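Long-range contacts in spore germination protein GerM (Bacillus subtilis subsp. subtilis str. 168, PDB 6GZB), which is of unknown molecular function but affects both sporulation and germination and carries tandem GerMN domains: residues A79-E84 with V110-I114; Y131-Q137 with M168-T173. One frame throughout, in Å; residues are numbered along the deposited sequence.

Contact 1: A79-E84 with V110-I114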
loop_
_atom_site.group_PDB
_atom_site.type_symbol
_atom_site.label_atom_id
_atom_site.label_comp_id
_atom_site.label_asym_id
_atom_site.label_seq_id
_atom_site.Cartn_x
_atom_site.Cartn_y
_atom_site.Cartn_z
ATOM N N ALA A 79 8.221 -2.468 15.997
ATOM C CA ALA A 79 8.786 -2.512 14.660
ATOM C C ALA A 79 9.474 -3.844 14.425
ATOM O O ALA A 79 9.277 -4.489 13.395
ATOM C CB ALA A 79 9.765 -1.372 14.470
ATOM N N LYS A 80 10.273 -4.263 15.394
ATOM C CA LYS A 80 10.912 -5.570 15.341
ATOM C C LYS A 80 9.873 -6.689 15.311
ATOM O O LYS A 80 9.998 -7.665 14.566
ATOM C CB LYS A 80 11.831 -5.737 16.549
ATOM C CG LYS A 80 12.317 -7.154 16.766
ATOM C CD LYS A 80 13.155 -7.217 18.030
ATOM C CE LYS A 80 13.685 -8.621 18.267
ATOM N NZ LYS A 80 14.969 -8.599 19.009
ATOM N N GLN A 81 8.842 -6.545 16.124
ATOM C CA GLN A 81 7.816 -7.574 16.214
ATOM C C GLN A 81 7.099 -7.725 14.877
ATOM O O GLN A 81 6.832 -8.838 14.428
ATOM C CB GLN A 81 6.809 -7.216 17.302
ATOM C CG GLN A 81 5.736 -8.274 17.503
ATOM C CD GLN A 81 4.575 -7.751 18.303
ATOM O OE1 GLN A 81 4.131 -6.619 18.108
ATOM N NE2 GLN A 81 4.094 -8.562 19.237
ATOM N N ALA A 82 6.799 -6.595 14.240
ATOM C CA ALA A 82 6.104 -6.609 12.956
ATOM C C ALA A 82 6.897 -7.408 11.916
ATOM O O ALA A 82 6.335 -8.233 11.204
ATOM C CB ALA A 82 5.868 -5.190 12.471
ATOM N N LEU A 83 8.211 -7.211 11.879
ATOM C CA LEU A 83 9.062 -7.968 10.967
ATOM C C LEU A 83 9.106 -9.450 11.331
ATOM O O LEU A 83 9.158 -10.309 10.452
ATOM C CB LEU A 83 10.479 -7.403 10.964
ATOM C CG LEU A 83 10.624 -5.983 10.408
ATOM C CD1 LEU A 83 12.102 -5.646 10.259
ATOM C CD2 LEU A 83 9.917 -5.836 9.071
ATOM N N GLU A 84 9.105 -9.752 12.624
ATOM C CA GLU A 84 9.104 -11.144 13.081
ATOM C C GLU A 84 7.854 -11.863 12.607
ATOM O O GLU A 84 7.863 -13.079 12.391
ATOM C CB GLU A 84 9.198 -11.215 14.612
ATOM C CG GLU A 84 10.626 -11.205 15.138
ATOM C CD GLU A 84 10.746 -10.770 16.592
ATOM O OE1 GLU A 84 11.890 -10.638 17.076
ATOM O OE2 GLU A 84 9.714 -10.528 17.250
ATOM N N VAL A 110 15.791 -10.810 13.583
ATOM C CA VAL A 110 16.042 -9.426 13.206
ATOM C C VAL A 110 16.096 -8.504 14.416
ATOM O O VAL A 110 15.375 -8.704 15.387
ATOM C CB VAL A 110 14.966 -8.915 12.225
ATOM C CG1 VAL A 110 13.609 -8.844 12.910
ATOM C CG2 VAL A 110 15.359 -7.561 11.646
ATOM N N ASN A 111 16.996 -7.522 14.359
ATOM C CA ASN A 111 16.972 -6.366 15.246
ATOM C C ASN A 111 16.595 -5.110 14.460
ATOM O O ASN A 111 16.965 -4.955 13.295
ATOM C CB ASN A 111 18.347 -6.155 15.885
ATOM C CG ASN A 111 18.796 -7.343 16.707
ATOM O OD1 ASN A 111 18.029 -7.893 17.494
ATOM N ND2 ASN A 111 20.048 -7.738 16.539
ATOM N N VAL A 112 15.913 -4.188 15.126
ATOM C CA VAL A 112 15.534 -2.933 14.506
ATOM C C VAL A 112 16.006 -1.768 15.360
ATOM O O VAL A 112 15.657 -1.650 16.532
ATOM C CB VAL A 112 14.010 -2.827 14.295
ATOM C CG1 VAL A 112 13.662 -1.493 13.651
ATOM C CG2 VAL A 112 13.521 -3.979 13.428
ATOM N N ASP A 113 16.786 -0.896 14.747
ATOM C CA ASP A 113 17.279 0.295 15.407
ATOM C C ASP A 113 16.663 1.526 14.740
ATOM O O ASP A 113 16.926 1.822 13.572
ATOM C CB ASP A 113 18.809 0.331 15.296
ATOM C CG ASP A 113 19.415 1.539 15.967
ATOM O OD1 ASP A 113 18.863 1.975 16.995
ATOM O OD2 ASP A 113 20.455 2.033 15.481
ATOM N N ILE A 114 15.831 2.235 15.484
ATOM C CA ILE A 114 15.134 3.399 14.956
ATOM C C ILE A 114 15.904 4.670 15.320
ATOM O O ILE A 114 16.070 4.987 16.492
ATOM C CB ILE A 114 13.694 3.478 15.506
ATOM C CG1 ILE A 114 12.928 2.202 15.162
ATOM C CG2 ILE A 114 12.966 4.688 14.944
ATOM C CD1 ILE A 114 11.561 2.121 15.812
HETATM O O HOH W 1 13.770 -11.993 15.549
#
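In the first GerMN domain a short helix packs against an outermost strand of a four-stranded mixed sheet, the α/β layering on which the domain is built. The axes of 79-84 and 110-114 approach to 7.8 Å and run roughly antiparallel, at 146°, so successive helix residues meet the strand from its far end back towards its start. A79 opens the contact: its CB lies 4.0 Å from V112 CG1 and 4.2 Å from I114 CD1. The small side chain suits a buried place where A79 also touches L147 of helix 136-147. K80 follows at the closest backbone approach, its CA 5.4 Å from that of V112 and only 3.6 Å from V112 CG2. Its extended, all-trans side chain reaches obliquely towards the start of the strand, with CE 3.3 Å from V110 O, and carries the charge out toward solvent, where NZ gives a weak hydrogen bond to N111 OD1 at 3.5 Å. Q81 and A82 are on other faces of the helix. L83, one turn after A79, returns to the interface and fills the hollow between two valines: CB is 4.0 Å from V110 CG1 and CD1 3.9 Å from V112 CG2. It is large enough to reach A122 and F124 on the adjacent strand 119-124 as well, so L83 packs on two adjacent strands of the sheet. E84 ends the segment at the solvent-facing edge, where a carboxylate can work through water: one water molecule donates to E84 OE1 at 2.8 Å and accepts from V110 N at 3.1 Å.

Contact 2: Y131-Q137 with M168-T173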
loop_
_atom_site.group_PDB
_atom_site.type_symbol
_atom_site.label_atom_id
_atom_site.label_comp_id
_atom_site.label_asym_id
_atom_site.label_seq_id
_atom_site.Cartn_x
_atom_site.Cartn_y
_atom_site.Cartn_z
ATOM N N TYR A 131 15.784 -17.087 0.262
ATOM C CA TYR A 131 14.553 -16.863 -0.483
ATOM C C TYR A 131 14.765 -17.197 -1.956
ATOM O O TYR A 131 15.896 -17.265 -2.422
ATOM C CB TYR A 131 14.103 -15.410 -0.321
ATOM C CG TYR A 131 15.104 -14.387 -0.823
ATOM C CD1 TYR A 131 15.138 -14.022 -2.155
ATOM C CD2 TYR A 131 15.993 -13.776 0.044
ATOM C CE1 TYR A 131 16.025 -13.067 -2.612
ATOM C CE2 TYR A 131 16.886 -12.822 -0.403
ATOM C CZ TYR A 131 16.924 -12.501 -1.743
ATOM O OH TYR A 131 17.819 -11.563 -2.218
ATOM N N LYS A 132 13.672 -17.374 -2.690
ATOM C CA LYS A 132 13.741 -17.553 -4.139
ATOM C C LYS A 132 13.927 -16.222 -4.858
ATOM O O LYS A 132 13.352 -15.208 -4.470
ATOM C CB LYS A 132 12.466 -18.225 -4.645
ATOM C CG LYS A 132 12.306 -19.661 -4.180
ATOM C CD LYS A 132 11.047 -20.294 -4.755
ATOM C CE LYS A 132 10.938 -21.766 -4.377
ATOM N NZ LYS A 132 9.556 -22.152 -3.971
ATOM N N LYS A 133 14.694 -16.241 -5.939
ATOM C CA LYS A 133 15.037 -15.027 -6.675
ATOM C C LYS A 133 13.793 -14.244 -7.075
ATOM O O LYS A 133 13.769 -13.012 -7.034
ATOM C CB LYS A 133 15.835 -15.395 -7.924
ATOM C CG LYS A 133 16.476 -14.213 -8.631
ATOM C CD LYS A 133 17.540 -14.678 -9.615
ATOM C CE LYS A 133 17.042 -14.634 -11.048
ATOM N NZ LYS A 133 17.163 -13.263 -11.620
ATOM N N GLU A 134 12.743 -14.974 -7.421
ATOM C CA GLU A 134 11.498 -14.391 -7.900
ATOM C C GLU A 134 10.835 -13.487 -6.850
ATOM O O GLU A 134 10.006 -12.650 -7.187
ATOM C CB GLU A 134 10.532 -15.515 -8.288
ATOM C CG GLU A 134 10.968 -16.319 -9.508
ATOM C CD GLU A 134 12.175 -17.216 -9.251
ATOM O OE1 GLU A 134 12.226 -17.882 -8.192
ATOM O OE2 GLU A 134 13.079 -17.253 -10.115
ATOM N N ASP A 135 11.161 -13.697 -5.579
ATOM C CA ASP A 135 10.539 -12.948 -4.491
ATOM C C ASP A 135 11.373 -11.742 -4.027
ATOM O O ASP A 135 10.991 -11.044 -3.092
ATOM C CB ASP A 135 10.283 -13.873 -3.302
ATOM C CG ASP A 135 9.154 -14.866 -3.563
ATOM O OD1 ASP A 135 8.283 -14.577 -4.409
ATOM O OD2 ASP A 135 9.158 -15.943 -2.936
ATOM N N GLU A 136 12.498 -11.498 -4.687
ATOM C CA GLU A 136 13.489 -10.547 -4.179
ATOM C C GLU A 136 12.914 -9.146 -3.939
ATOM O O GLU A 136 13.065 -8.582 -2.856
ATOM C CB GLU A 136 14.661 -10.458 -5.142
ATOM C CG GLU A 136 15.839 -9.687 -4.594
ATOM C CD GLU A 136 17.141 -10.090 -5.251
ATOM O OE1 GLU A 136 17.469 -9.533 -6.320
ATOM O OE2 GLU A 136 17.823 -10.969 -4.691
ATOM N N GLN A 137 12.238 -8.601 -4.945
ATOM C CA GLN A 137 11.642 -7.273 -4.827
ATOM C C GLN A 137 10.490 -7.270 -3.832
ATOM O O GLN A 137 10.282 -6.294 -3.132
ATOM C CB GLN A 137 11.138 -6.777 -6.186
ATOM C CG GLN A 137 12.219 -6.238 -7.098
ATOM C CD GLN A 137 11.749 -5.037 -7.885
ATOM O OE1 GLN A 137 11.885 -3.893 -7.441
ATOM N NE2 GLN A 137 11.147 -5.291 -9.037
ATOM N N MET A 168 20.375 -6.701 -2.944
ATOM C CA MET A 168 19.864 -7.931 -2.360
ATOM C C MET A 168 20.767 -9.092 -2.776
ATOM O O MET A 168 21.294 -9.102 -3.878
ATOM C CB MET A 168 18.418 -8.176 -2.800
ATOM C CG MET A 168 17.402 -7.260 -2.138
ATOM S SD MET A 168 17.202 -7.583 -0.372
ATOM C CE MET A 168 16.140 -9.022 -0.401
ATOM N N PRO A 169 20.976 -10.054 -1.873
ATOM C CA PRO A 169 22.049 -11.037 -2.017
ATOM C C PRO A 169 21.839 -12.030 -3.158
ATOM O O PRO A 169 22.794 -12.407 -3.820
ATOM C CB PRO A 169 22.049 -11.769 -0.669
ATOM C CG PRO A 169 20.712 -11.494 -0.074
ATOM C CD PRO A 169 20.345 -10.120 -0.547
ATOM N N VAL A 170 20.607 -12.481 -3.370
ATOM C CA VAL A 170 20.375 -13.615 -4.256
ATOM C C VAL A 170 20.427 -13.204 -5.725
ATOM O O VAL A 170 21.062 -13.869 -6.536
ATOM C CB VAL A 170 19.029 -14.300 -3.959
ATOM C CG1 VAL A 170 18.693 -15.322 -5.033
ATOM C CG2 VAL A 170 19.066 -14.947 -2.587
ATOM N N GLY A 171 19.778 -12.097 -6.063
ATOM C CA GLY A 171 19.647 -11.682 -7.456
ATOM C C GLY A 171 20.233 -10.312 -7.752
ATOM O O GLY A 171 20.206 -9.859 -8.887
ATOM N N GLY A 172 20.706 -9.618 -6.728
ATOM C CA GLY A 172 21.458 -8.380 -6.943
ATOM C C GLY A 172 20.605 -7.135 -7.154
ATOM O O GLY A 172 21.112 -6.104 -7.576
ATOM N N THR A 173 19.316 -7.210 -6.836
ATOM C CA THR A 173 18.451 -6.040 -6.922
ATOM C C THR A 173 19.012 -4.904 -6.077
ATOM O O THR A 173 19.223 -5.068 -4.882
ATOM C CB THR A 173 17.023 -6.352 -6.430
ATOM O OG1 THR A 173 16.485 -7.431 -7.199
ATOM C CG2 THR A 173 16.120 -5.121 -6.563
#
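A buried carboxylate organises this junction between the start of helix 136-147 and the loop 168-173. E136 gathers donors from the loop: OE2 accepts from G171 N at 2.6 Å, while OE1 accepts from T173 N at 3.0 Å and, very short at 2.5 Å, from T173 OG1. The T173 hydroxyl thus adds a second donor to the oxygen that its backbone N-H already reaches. Y131 extends the network; its OH donates to E136 OE2 at 2.5 Å and accepts from V170 N at 3.2 Å, a double role suited to a phenol. The loop is itself closed by M168 N donating to T173 O at 2.8 Å.

Apolar contacts lie beside these polar groups. V170 CG2 lies over one face of the Y131 ring, 3.6 Å from its centroid, a CH-pi contact, and M168 CE comes within 3.8 Å of Y131 CZ. P169 CG adds a looser contact, 4.1 Å from Y131 CE2. Sterically, a CB on G171 would clash with E136 OE1, and the positive phi of G172 favours glycine.

Within the fold, the 3-10 turn 133-135 leads into helix 136-147, whose I139 and V140 receive the M168 side chain, and I139 also meets Y131. The contact thus fastens the loop that follows strand 163-164 to the N-terminal end of that helix.

Overall arrangement
The two contacts follow one another along the chain: contact 1 closes before contact 2 opens. Their centres are 21 Å apart and their nearest atoms about 12 Å, so they do not touch. Helix 136-147 connects them: contact 2 includes its start, whereas contact 1 packs beside its end, where L147 meets A79 and L83. The mixed sheet gives a second connection, since contact 1 uses its outermost strand 110-114 and the loop of contact 2 follows the other outermost strand, 163-164. Within the first GerMN domain, contact 1 thus joins helix to sheet, while contact 2 holds, against the start of helix 136-147, the loop that precedes strand 198-208.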